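Local coordinates for filamentation induced by cAMP protein Fic (Desulfovibrio alaskensis, PDB 4RGL), which is a largely helical member of the Fic/DOC family with a C-terminal domain of the helix-turn-helix clan, its precise function not assigned, at residues V132-R136 and E180-P184; H167-S172 and I200-W204; C173-Y177 and A235-V241; R220-Y224 and F243-A247. All blocks are in the same frame, centred on the assembly; numbering follows the deposited sequence.

In the fold
Helix 168-182 ties three of the four contacts together: contact 2 uses its start, contact 3 its middle and contact 1 its end, where the Fic signature sequence begins. Contacts 2 and 3 touch through I200 and F175, their centres 13 Å apart. Contact 4 joins helices 221-234 and 238-257, and meets contact 3 closely, with centres 11 Å apart; C173 packs on M244 and F240 on Y224. Contact 1 stands somewhat aside, its centre 15 Å from that of contact 3 and 22 Å from that of contact 2. An unknown ligand, probably from the crystallisation liquor, lies about 4 Å from the F135 side chain in contact 1.

Contact 1: residues V132-R136 and E180-P184; sequences VGIFR and EFIHP
I134 sets its CG1 over one face of the H183 ring, 3.9 Å from the ring centroid and near the ring normal in a CH-pi contact. The CG2 branch of I134 lies 3.6 Å from H183 CE1, and I134 CD1, at the tip of the CG1 branch, reaches 3.5 Å from F181 O, while the V132 methyl CG1 comes in against H183 CB. At the ring's edge, H183 ND1 donates to E180 O over 2.6 Å, the oxygen lying close to the ring plane, and this bond fixes the rotation of the imidazole. The imidazole folds back over the last turn of helix 168-182, which H183 leaves with a positive phi (52°).

R136 completes the well-packed part. It grips the E180 carboxylate side-on: R136 NH2 meets the syn lone pair of E180 OE1 at 3.1 Å, within the guanidinium plane, whereas R136 NE approaches E180 OE2 at 3.1 Å from a tilt. The glutamate presents both oxygens because its chain bends at chi2 (-84°). A water also bridges E180 OE2 and F135 O, donating to both, at 2.7 Å from each oxygen. D232 pairs with R136 NH1, placing the arginine between two acids.

The outer side is looser, for F135 and F181 both head away from the contact and are exposed. Strand 133-134 pairs with 142-143, so this is a short hairpin laid across H183, the first residue of the HxFx(D/E)GNGR signature; such a hairpin beside the signature is characteristic of the Fic fold, where it is known as the flap.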
loop_
_atom_site.group_PDB
_atom_site.type_symbol
_atom_site.label_atom_id
_atom_site.label_comp_id
_atom_site.label_asym_id
_atom_site.label_seq_id
_atom_site.Cartn_x
_atom_site.Cartn_y
_atom_site.Cartn_z
ATOM N N VAL A 132 17.346 -10.176 22.057
ATOM C CA VAL A 132 17.461 -9.459 20.795
ATOM C C VAL A 132 17.594 -7.948 21.076
ATOM O O VAL A 132 17.048 -7.446 22.071
ATOM C CB VAL A 132 16.249 -9.771 19.845
ATOM C CG1 VAL A 132 14.965 -9.123 20.355
ATOM C CG2 VAL A 132 16.545 -9.332 18.414
ATOM N N GLY A 133 18.356 -7.260 20.235
ATOM C CA GLY A 133 18.543 -5.822 20.349
ATOM C C GLY A 133 17.462 -5.039 19.630
ATOM O O GLY A 133 17.063 -5.399 18.515
ATOM N N ILE A 134 16.940 -3.978 20.286
ATOM C CA ILE A 134 15.944 -3.101 19.679
ATOM C C ILE A 134 16.653 -1.918 19.011
ATOM O O ILE A 134 17.402 -1.186 19.674
ATOM C CB ILE A 134 14.889 -2.619 20.724
ATOM C CG1 ILE A 134 14.185 -3.817 21.402
ATOM C CG2 ILE A 134 13.871 -1.665 20.074
ATOM C CD1 ILE A 134 13.178 -3.420 22.513
ATOM N N PHE A 135 16.460 -1.765 17.689
ATOM C CA PHE A 135 17.052 -0.666 16.929
ATOM C C PHE A 135 16.028 0.419 16.664
ATOM O O PHE A 135 14.929 0.128 16.169
ATOM C CB PHE A 135 17.633 -1.177 15.597
ATOM C CG PHE A 135 18.923 -1.945 15.731
ATOM C CD1 PHE A 135 18.915 -3.313 15.976
ATOM C CD2 PHE A 135 20.150 -1.315 15.543
ATOM C CE1 PHE A 135 20.109 -4.025 16.084
ATOM C CE2 PHE A 135 21.341 -2.035 15.622
ATOM C CZ PHE A 135 21.315 -3.383 15.901
ATOM N N ARG A 136 16.373 1.677 16.988
ATOM C CA ARG A 136 15.504 2.813 16.699
ATOM C C ARG A 136 16.283 3.874 15.910
ATOM O O ARG A 136 16.620 4.933 16.441
ATOM C CB ARG A 136 14.897 3.407 17.993
ATOM C CG ARG A 136 13.999 2.425 18.739
ATOM C CD ARG A 136 12.964 3.130 19.583
ATOM N NE ARG A 136 12.164 2.179 20.356
ATOM C CZ ARG A 136 12.280 2.013 21.670
ATOM N NH1 ARG A 136 13.090 2.794 22.376
ATOM N NH2 ARG A 136 11.534 1.114 22.297
ATOM N N GLU A 180 6.315 -3.366 19.432
ATOM C CA GLU A 180 7.673 -2.865 19.193
ATOM C C GLU A 180 8.528 -2.991 20.471
ATOM O O GLU A 180 9.721 -3.282 20.385
ATOM C CB GLU A 180 7.628 -1.397 18.709
ATOM C CG GLU A 180 8.918 -0.919 18.033
ATOM C CD GLU A 180 10.028 -0.426 18.956
ATOM O OE1 GLU A 180 9.779 -0.294 20.176
ATOM O OE2 GLU A 180 11.108 -0.066 18.435
ATOM N N PHE A 181 7.908 -2.783 21.654
ATOM C CA PHE A 181 8.608 -2.897 22.931
ATOM C C PHE A 181 9.022 -4.348 23.209
ATOM O O PHE A 181 10.102 -4.586 23.766
ATOM C CB PHE A 181 7.732 -2.367 24.079
ATOM C CG PHE A 181 8.268 -2.677 25.463
ATOM C CD1 PHE A 181 9.272 -1.901 26.029
ATOM C CD2 PHE A 181 7.775 -3.756 26.193
ATOM C CE1 PHE A 181 9.784 -2.206 27.297
ATOM C CE2 PHE A 181 8.295 -4.065 27.454
ATOM C CZ PHE A 181 9.287 -3.280 28.003
ATOM N N ILE A 182 8.156 -5.312 22.865
ATOM C CA ILE A 182 8.414 -6.713 23.178
ATOM C C ILE A 182 9.431 -7.325 22.174
ATOM O O ILE A 182 10.322 -8.064 22.600
ATOM C CB ILE A 182 7.096 -7.535 23.219
ATOM C CG1 ILE A 182 6.086 -6.909 24.230
ATOM C CG2 ILE A 182 7.381 -9.021 23.563
ATOM C CD1 ILE A 182 4.647 -7.503 24.191
ATOM N N HIS A 183 9.317 -6.983 20.846
ATOM C CA HIS A 183 10.194 -7.576 19.804
ATOM C C HIS A 183 10.159 -9.106 19.915
ATOM O O HIS A 183 11.120 -9.712 20.389
ATOM C CB HIS A 183 11.647 -7.048 19.936
ATOM C CG HIS A 183 12.010 -5.990 18.941
ATOM N ND1 HIS A 183 11.431 -4.735 18.981
ATOM C CD2 HIS A 183 12.995 -5.986 18.008
ATOM C CE1 HIS A 183 12.018 -4.037 18.019
ATOM N NE2 HIS A 183 12.970 -4.746 17.410
ATOM N N PRO A 184 8.985 -9.735 19.655
ATOM C CA PRO A 184 8.835 -11.161 19.990
ATOM C C PRO A 184 9.641 -12.088 19.081
ATOM O O PRO A 184 9.901 -13.221 19.457
ATOM C CB PRO A 184 7.333 -11.403 19.815
ATOM C CG PRO A 184 6.893 -10.367 18.864
ATOM C CD PRO A 184 7.712 -9.158 19.181
HETATM O O HOH W 1 12.265 -0.458 16.004
#

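Contact 2: residues H167-S172 and I200-W204; sequences HPLVAS and ILRNW
Two successive helices of the Fic fold, 168-182 and 189-202, run side by side in opposite directions, and here H167 and P168 at the start of the first press on W204, near the end of the second. H167 points its edge at the tryptophan in a T-shaped pair: the imidazole and six-membered-ring centroids are 4.6 Å apart, the planes stand at 82°, and H167 CE1 comes within 3.4 Å of W204 CZ2. P168 covers the same face further along, with its CG 4.0 Å from the centroid of the five-membered ring, a CH-pi contact. L169 arrives obliquely, L169 CD2 being 3.7 Å from W204 CZ3.

H167 has a second task. As N-cap of helix 168-182 it accepts L169 N at H167 ND1 (3.1 Å), so ND1 probably carries no proton. With CG swung opposite the backbone N (chi1 -171°), the ring can cap the helix and still offer CE1 to the indole. The Fic signature sequence covers the connection at the far end of this pair and the first turn of the second helix.

Deeper in, S172 turns its hydroxyl between its own backbone N and carbonyl carbon (chi1 66°) and donates to L169 O at 2.9 Å, from above that carbonyl plane. This satisfies a buried hydroxyl among aliphatic groups: S172 CB is 3.8 Å from I200 CG2, and S172 OG is 3.6 Å from L201 CD2. The leucine methyls L169 CD2 and L201 CD2 also meet there, while I25 and I29 of helix 16-32 pack on L169 and W204 respectively.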
loop_
_atom_site.group_PDB
_atom_site.type_symbol
_atom_site.label_atom_id
_atom_site.label_comp_id
_atom_site.label_asym_id
_atom_site.label_seq_id
_atom_site.Cartn_x
_atom_site.Cartn_y
_atom_site.Cartn_z
ATOM N N HIS A 167 -11.284 1.991 19.987
ATOM C CA HIS A 167 -11.580 2.018 18.558
ATOM C C HIS A 167 -10.406 1.432 17.758
ATOM O O HIS A 167 -9.251 1.639 18.126
ATOM C CB HIS A 167 -11.887 3.457 18.101
ATOM C CG HIS A 167 -12.396 3.545 16.700
ATOM N ND1 HIS A 167 -11.533 3.648 15.623
ATOM C CD2 HIS A 167 -13.667 3.498 16.239
ATOM C CE1 HIS A 167 -12.303 3.671 14.549
ATOM N NE2 HIS A 167 -13.597 3.595 14.872
ATOM N N PRO A 168 -10.683 0.689 16.650
ATOM C CA PRO A 168 -9.581 0.080 15.879
ATOM C C PRO A 168 -8.419 1.056 15.603
ATOM O O PRO A 168 -7.257 0.661 15.713
ATOM C CB PRO A 168 -10.257 -0.341 14.582
ATOM C CG PRO A 168 -11.649 -0.643 14.974
ATOM C CD PRO A 168 -12.001 0.294 16.108
ATOM N N LEU A 169 -8.733 2.334 15.259
ATOM C CA LEU A 169 -7.703 3.351 14.986
ATOM C C LEU A 169 -6.734 3.479 16.162
ATOM O O LEU A 169 -5.521 3.513 15.958
ATOM C CB LEU A 169 -8.349 4.717 14.685
ATOM C CG LEU A 169 -9.085 4.830 13.352
ATOM C CD1 LEU A 169 -9.920 6.093 13.297
ATOM C CD2 LEU A 169 -8.117 4.782 12.182
ATOM N N VAL A 170 -7.267 3.497 17.397
ATOM C CA VAL A 170 -6.454 3.606 18.611
ATOM C C VAL A 170 -5.814 2.249 18.936
ATOM O O VAL A 170 -4.619 2.184 19.218
ATOM C CB VAL A 170 -7.298 4.130 19.808
ATOM C CG1 VAL A 170 -6.451 4.231 21.075
ATOM C CG2 VAL A 170 -7.940 5.474 19.477
ATOM N N ALA A 171 -6.613 1.161 18.870
ATOM C CA ALA A 171 -6.158 -0.195 19.193
ATOM C C ALA A 171 -4.946 -0.602 18.343
ATOM O O ALA A 171 -4.026 -1.236 18.865
ATOM C CB ALA A 171 -7.290 -1.187 18.990
ATOM N N SER A 172 -4.933 -0.218 17.031
ATOM C CA SER A 172 -3.814 -0.530 16.130
ATOM C C SER A 172 -2.542 0.193 16.569
ATOM O O SER A 172 -1.458 -0.384 16.509
ATOM C CB SER A 172 -4.157 -0.154 14.693
ATOM O OG SER A 172 -4.294 1.248 14.545
ATOM N N ILE A 200 -5.108 -4.900 11.816
ATOM C CA ILE A 200 -6.095 -4.386 12.776
ATOM C C ILE A 200 -7.018 -3.340 12.080
ATOM O O ILE A 200 -8.229 -3.339 12.319
ATOM C CB ILE A 200 -5.391 -3.788 14.031
ATOM C CG1 ILE A 200 -4.561 -4.868 14.759
ATOM C CG2 ILE A 200 -6.414 -3.145 14.984
ATOM C CD1 ILE A 200 -3.641 -4.339 15.837
ATOM N N LEU A 201 -6.449 -2.523 11.153
ATOM C CA LEU A 201 -7.232 -1.511 10.434
ATOM C C LEU A 201 -8.116 -2.147 9.344
ATOM O O LEU A 201 -9.258 -1.721 9.171
ATOM C CB LEU A 201 -6.324 -0.439 9.810
ATOM C CG LEU A 201 -5.583 0.484 10.803
ATOM C CD1 LEU A 201 -4.794 1.536 10.069
ATOM C CD2 LEU A 201 -6.553 1.148 11.777
ATOM N N ARG A 202 -7.601 -3.173 8.612
ATOM C CA ARG A 202 -8.410 -3.785 7.552
ATOM C C ARG A 202 -9.480 -4.733 8.144
ATOM O O ARG A 202 -10.503 -4.971 7.499
ATOM C CB ARG A 202 -7.549 -4.519 6.517
ATOM C CG ARG A 202 -6.922 -5.794 7.000
ATOM C CD ARG A 202 -6.636 -6.712 5.831
ATOM N NE ARG A 202 -7.858 -7.354 5.337
ATOM C CZ ARG A 202 -7.970 -7.905 4.134
ATOM N NH1 ARG A 202 -6.979 -7.802 3.254
ATOM N NH2 ARG A 202 -9.102 -8.492 3.771
ATOM N N ASN A 203 -9.285 -5.198 9.405
ATOM C CA ASN A 203 -10.313 -5.989 10.100
ATOM C C ASN A 203 -11.504 -5.097 10.452
ATOM O O ASN A 203 -12.612 -5.594 10.655
ATOM C CB ASN A 203 -9.739 -6.660 11.361
ATOM C CG ASN A 203 -8.823 -7.851 11.072
ATOM O OD1 ASN A 203 -8.587 -8.234 9.912
ATOM N ND2 ASN A 203 -8.321 -8.486 12.132
ATOM N N TRP A 204 -11.282 -3.765 10.457
ATOM C CA TRP A 204 -12.331 -2.769 10.664
ATOM C C TRP A 204 -12.879 -2.295 9.316
ATOM O O TRP A 204 -14.084 -2.381 9.072
ATOM C CB TRP A 204 -11.784 -1.577 11.483
ATOM C CG TRP A 204 -12.674 -0.363 11.484
ATOM C CD1 TRP A 204 -13.985 -0.312 11.849
ATOM C CD2 TRP A 204 -12.256 0.998 11.304
ATOM N NE1 TRP A 204 -14.443 0.983 11.784
ATOM C CE2 TRP A 204 -13.395 1.811 11.479
ATOM C CE3 TRP A 204 -11.030 1.608 10.993
ATOM C CZ2 TRP A 204 -13.352 3.203 11.329
ATOM C CZ3 TRP A 204 -10.993 2.984 10.832
ATOM C CH2 TRP A 204 -12.142 3.766 11.008
#

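Contact 3: residues C173-Y177 and A235-V241; sequences CIFHY and ADATPFV
F240 pushes its ring between H176 and Y177. Its edge, led by CZ, faces the imidazole in an offset edge-to-face pair with H176, centroids 5.5 Å apart and planes at 60°, while F240 CD2 lies 3.6 Å from Y177 CB. The same ring edge also meets a carbonyl, C173 O being 3.3 Å from F240 CE2 and near the ring plane. On the same side of the Y177 ring as F240, A237 CB sits over the face, 3.9 Å from the centroid. Alongside, I174 CD1 wedges between V241 CG2 (3.6 Å) and A237 CB, and C173 CB packs on V241 CG2.

A second shell holds the rings in place. H176 ND1 is bonded to Q197, its NE2 more weakly to Y224 OH, and Y177 OH bonds weakly to A231 O. The loop that delivers A237 is fixed at both ends: A235, with positive phi, closes helix 221-234 in a Schellman motif, and D236 OD1 accepts T238 N at 3.2 Å, capping the next helix. H176, Y177 and F240 thus form an aromatic cluster between helices 168-182 and 238-257 in the helical core of the Fic fold.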
loop_
_atom_site.group_PDB
_atom_site.type_symbol
_atom_site.label_atom_id
_atom_site.label_comp_id
_atom_site.label_asym_id
_atom_site.label_seq_id
_atom_site.Cartn_x
_atom_site.Cartn_y
_atom_site.Cartn_z
ATOM N N CYS A 173 -2.677 1.446 17.034
ATOM C CA CYS A 173 -1.538 2.227 17.508
ATOM C C CYS A 173 -0.998 1.641 18.811
ATOM O O CYS A 173 0.220 1.522 18.973
ATOM C CB CYS A 173 -1.923 3.693 17.679
ATOM S SG CYS A 173 -2.390 4.520 16.141
ATOM N N ILE A 174 -1.907 1.287 19.754
ATOM C CA ILE A 174 -1.510 0.714 21.045
ATOM C C ILE A 174 -0.767 -0.617 20.825
ATOM O O ILE A 174 0.293 -0.838 21.426
ATOM C CB ILE A 174 -2.742 0.525 21.977
ATOM C CG1 ILE A 174 -3.512 1.866 22.203
ATOM C CG2 ILE A 174 -2.330 -0.111 23.302
ATOM C CD1 ILE A 174 -2.743 2.949 23.037
ATOM N N PHE A 175 -1.309 -1.492 19.943
ATOM C CA PHE A 175 -0.682 -2.780 19.643
ATOM C C PHE A 175 0.714 -2.577 19.047
ATOM O O PHE A 175 1.664 -3.220 19.485
ATOM C CB PHE A 175 -1.555 -3.603 18.687
ATOM C CG PHE A 175 -1.027 -4.999 18.430
ATOM C CD1 PHE A 175 -0.067 -5.229 17.450
ATOM C CD2 PHE A 175 -1.479 -6.079 19.176
ATOM C CE1 PHE A 175 0.447 -6.508 17.242
ATOM C CE2 PHE A 175 -0.976 -7.363 18.953
ATOM C CZ PHE A 175 -0.018 -7.569 17.987
ATOM N N HIS A 176 0.832 -1.668 18.050
ATOM C CA HIS A 176 2.113 -1.342 17.401
ATOM C C HIS A 176 3.149 -0.944 18.446
ATOM O O HIS A 176 4.273 -1.432 18.415
ATOM C CB HIS A 176 1.911 -0.189 16.380
ATOM C CG HIS A 176 3.024 -0.042 15.376
ATOM N ND1 HIS A 176 2.758 0.177 14.036
ATOM C CD2 HIS A 176 4.366 -0.100 15.548
ATOM C CE1 HIS A 176 3.937 0.276 13.446
ATOM N NE2 HIS A 176 4.933 0.096 14.312
ATOM N N TYR A 177 2.750 -0.090 19.398
ATOM C CA TYR A 177 3.623 0.411 20.455
ATOM C C TYR A 177 4.057 -0.712 21.388
ATOM O O TYR A 177 5.240 -0.814 21.718
ATOM C CB TYR A 177 2.907 1.514 21.245
ATOM C CG TYR A 177 3.643 1.967 22.483
ATOM C CD1 TYR A 177 4.715 2.852 22.397
ATOM C CD2 TYR A 177 3.188 1.620 23.752
ATOM C CE1 TYR A 177 5.354 3.330 23.539
ATOM C CE2 TYR A 177 3.794 2.124 24.903
ATOM C CZ TYR A 177 4.882 2.972 24.792
ATOM O OH TYR A 177 5.505 3.439 25.926
ATOM N N ALA A 235 7.093 5.990 29.459
ATOM C CA ALA A 235 6.153 4.874 29.704
ATOM C C ALA A 235 4.687 5.283 29.376
ATOM O O ALA A 235 3.769 4.989 30.150
ATOM C CB ALA A 235 6.259 4.404 31.154
ATOM N N ASP A 236 4.481 5.950 28.220
ATOM C CA ASP A 236 3.156 6.421 27.813
ATOM C C ASP A 236 2.984 6.305 26.292
ATOM O O ASP A 236 3.758 6.892 25.539
ATOM C CB ASP A 236 2.946 7.880 28.268
ATOM C CG ASP A 236 1.573 8.443 27.951
ATOM O OD1 ASP A 236 0.638 7.637 27.716
ATOM O OD2 ASP A 236 1.414 9.681 28.012
ATOM N N ALA A 237 1.947 5.571 25.843
ATOM C CA ALA A 237 1.693 5.361 24.409
ATOM C C ALA A 237 1.073 6.609 23.751
ATOM O O ALA A 237 1.167 6.770 22.533
ATOM C CB ALA A 237 0.776 4.170 24.215
ATOM N N THR A 238 0.432 7.483 24.563
ATOM C CA THR A 238 -0.301 8.669 24.087
ATOM C C THR A 238 0.479 9.437 22.934
ATOM O O THR A 238 -0.095 9.646 21.863
ATOM C CB THR A 238 -0.604 9.614 25.265
ATOM O OG1 THR A 238 -1.341 8.894 26.254
ATOM C CG2 THR A 238 -1.375 10.857 24.839
ATOM N N PRO A 239 1.763 9.875 23.143
ATOM C CA PRO A 239 2.443 10.657 22.087
ATOM C C PRO A 239 2.632 9.852 20.792
ATOM O O PRO A 239 2.570 10.424 19.697
ATOM C CB PRO A 239 3.791 11.014 22.722
ATOM C CG PRO A 239 3.967 10.030 23.834
ATOM C CD PRO A 239 2.605 9.753 24.348
ATOM N N PHE A 240 2.854 8.524 20.914
ATOM C CA PHE A 240 2.998 7.648 19.752
ATOM C C PHE A 240 1.661 7.529 19.004
ATOM O O PHE A 240 1.639 7.559 17.767
ATOM C CB PHE A 240 3.506 6.254 20.182
ATOM C CG PHE A 240 3.603 5.249 19.053
ATOM C CD1 PHE A 240 4.698 5.246 18.195
ATOM C CD2 PHE A 240 2.630 4.271 18.885
ATOM C CE1 PHE A 240 4.791 4.314 17.156
ATOM C CE2 PHE A 240 2.727 3.335 17.850
ATOM C CZ PHE A 240 3.810 3.359 16.997
ATOM N N VAL A 241 0.545 7.415 19.759
ATOM C CA VAL A 241 -0.797 7.316 19.179
ATOM C C VAL A 241 -1.112 8.597 18.397
ATOM O O VAL A 241 -1.580 8.520 17.260
ATOM C CB VAL A 241 -1.866 7.034 20.271
ATOM C CG1 VAL A 241 -3.271 6.996 19.670
ATOM C CG2 VAL A 241 -1.560 5.732 21.005
#

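Contact 4: residues R220-Y224 and F243-A247; sequences RQEDY and FMLGA
The phenyl of F243 meets R220 and Y224 where helices 221-234 and 238-257 form the two antiparallel arms of a helical hairpin. The CH-pi contact comes from the backbone: Y224 CA stands over one face of the F243 ring, 4.1 Å from the centroid and 29° off the normal.

Aliphatic contacts rim the same phenyl. R220 CB meets its edge, 3.7 Å from F243 CZ, D223 CB approaches obliquely at 4.0 Å from F243 CE1, and Y224 CB lies 3.8 Å from F243 CE2. Next to it M244, a selenomethionine in this crystal, curls at chi2 (55°) and chi3 (56°) to bring its methyl to the edge of the tyrosine ring, M244 CE being 3.5 Å from Y224 CE1.

The polar interaction belongs to R220, the N-cap residue of helix 221-234, which stretches across to the other arm, where its NH2 forms a salt bridge with D250. The other terminal nitrogen of this guanidinium only packs: it rides obliquely past the backbone of the second helix, with R220 NH1 4.0 Å from A247 CA.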
loop_
_atom_site.group_PDB
_atom_site.type_symbol
_atom_site.label_atom_id
_atom_site.label_comp_id
_atom_site.label_asym_id
_atom_site.label_seq_id
_atom_site.Cartn_x
_atom_site.Cartn_y
_atom_site.Cartn_z
ATOM N N ARG A 220 9.140 10.478 7.795
ATOM C CA ARG A 220 9.231 11.026 9.160
ATOM C C ARG A 220 9.953 10.042 10.075
ATOM O O ARG A 220 9.653 9.973 11.271
ATOM C CB ARG A 220 7.827 11.337 9.717
ATOM C CG ARG A 220 7.044 12.338 8.896
ATOM C CD ARG A 220 5.678 12.562 9.496
ATOM N NE ARG A 220 4.834 13.380 8.635
ATOM C CZ ARG A 220 3.555 13.628 8.880
ATOM N NH1 ARG A 220 2.964 13.114 9.956
ATOM N NH2 ARG A 220 2.845 14.376 8.044
ATOM N N GLN A 221 10.902 9.274 9.511
ATOM C CA GLN A 221 11.581 8.186 10.211
ATOM C C GLN A 221 12.299 8.687 11.491
ATOM O O GLN A 221 12.131 8.088 12.559
ATOM C CB GLN A 221 12.579 7.502 9.275
ATOM C CG GLN A 221 13.001 6.119 9.736
ATOM C CD GLN A 221 13.842 5.416 8.702
ATOM O OE1 GLN A 221 13.649 5.575 7.490
ATOM N NE2 GLN A 221 14.737 4.552 9.159
ATOM N N GLU A 222 13.068 9.801 11.386
ATOM C CA GLU A 222 13.799 10.354 12.536
ATOM C C GLU A 222 12.826 10.709 13.687
ATOM O O GLU A 222 13.096 10.371 14.841
ATOM C CB GLU A 222 14.618 11.593 12.122
ATOM C CG GLU A 222 15.542 12.106 13.223
ATOM C CD GLU A 222 16.281 13.392 12.892
ATOM O OE1 GLU A 222 15.605 14.410 12.610
ATOM O OE2 GLU A 222 17.526 13.412 13.040
ATOM N N ASP A 223 11.670 11.365 13.357
ATOM C CA ASP A 223 10.655 11.736 14.356
ATOM C C ASP A 223 9.933 10.503 14.873
ATOM O O ASP A 223 9.662 10.404 16.070
ATOM C CB ASP A 223 9.636 12.734 13.763
ATOM C CG ASP A 223 10.232 14.078 13.356
ATOM O OD1 ASP A 223 11.426 14.106 12.956
ATOM O OD2 ASP A 223 9.482 15.077 13.338
ATOM N N TYR A 224 9.617 9.549 13.962
ATOM C CA TYR A 224 8.942 8.296 14.307
ATOM C C TYR A 224 9.681 7.582 15.432
ATOM O O TYR A 224 9.107 7.378 16.504
ATOM C CB TYR A 224 8.833 7.389 13.063
ATOM C CG TYR A 224 8.450 5.954 13.358
ATOM C CD1 TYR A 224 7.162 5.627 13.774
ATOM C CD2 TYR A 224 9.319 4.906 13.058
ATOM C CE1 TYR A 224 6.780 4.301 13.981
ATOM C CE2 TYR A 224 8.938 3.575 13.232
ATOM C CZ TYR A 224 7.668 3.276 13.696
ATOM O OH TYR A 224 7.290 1.967 13.868
ATOM N N PHE A 243 1.139 10.574 17.003
ATOM C CA PHE A 243 1.996 10.553 15.819
ATOM C C PHE A 243 1.412 9.663 14.747
ATOM O O PHE A 243 1.317 10.080 13.589
ATOM C CB PHE A 243 3.422 10.080 16.175
ATOM C CG PHE A 243 4.373 10.066 14.991
ATOM C CD1 PHE A 243 5.118 11.195 14.662
ATOM C CD2 PHE A 243 4.494 8.935 14.185
ATOM C CE1 PHE A 243 5.975 11.190 13.554
ATOM C CE2 PHE A 243 5.331 8.942 13.064
ATOM C CZ PHE A 243 6.070 10.068 12.759
HETATM N N MSE A 244 1.040 8.414 15.115
HETATM C CA MSE A 244 0.542 7.441 14.153
HETATM C C MSE A 244 -0.809 7.876 13.567
HETATM O O MSE A 244 -0.969 7.857 12.344
HETATM C CB MSE A 244 0.424 6.063 14.788
HETATM C CG MSE A 244 0.329 4.937 13.759
HETATM SE SE MSE A 244 1.828 4.952 12.494
HETATM C CE MSE A 244 3.286 4.846 13.757
ATOM N N LEU A 245 -1.779 8.304 14.436
ATOM C CA LEU A 245 -3.077 8.806 13.946
ATOM C C LEU A 245 -2.871 10.024 13.059
ATOM O O LEU A 245 -3.603 10.209 12.085
ATOM C CB LEU A 245 -4.028 9.151 15.108
ATOM C CG LEU A 245 -4.580 7.962 15.910
ATOM C CD1 LEU A 245 -5.432 8.443 17.066
ATOM C CD2 LEU A 245 -5.385 7.023 15.024
ATOM N N GLY A 246 -1.837 10.813 13.368
ATOM C CA GLY A 246 -1.453 11.953 12.550
ATOM C C GLY A 246 -0.971 11.519 11.183
ATOM O O GLY A 246 -1.491 11.981 10.161
ATOM N N ALA A 247 -0.038 10.533 11.155
ATOM C CA ALA A 247 0.483 9.965 9.911
ATOM C C ALA A 247 -0.641 9.327 9.084
ATOM O O ALA A 247 -0.720 9.558 7.871
ATOM C CB ALA A 247 1.559 8.932 10.217
#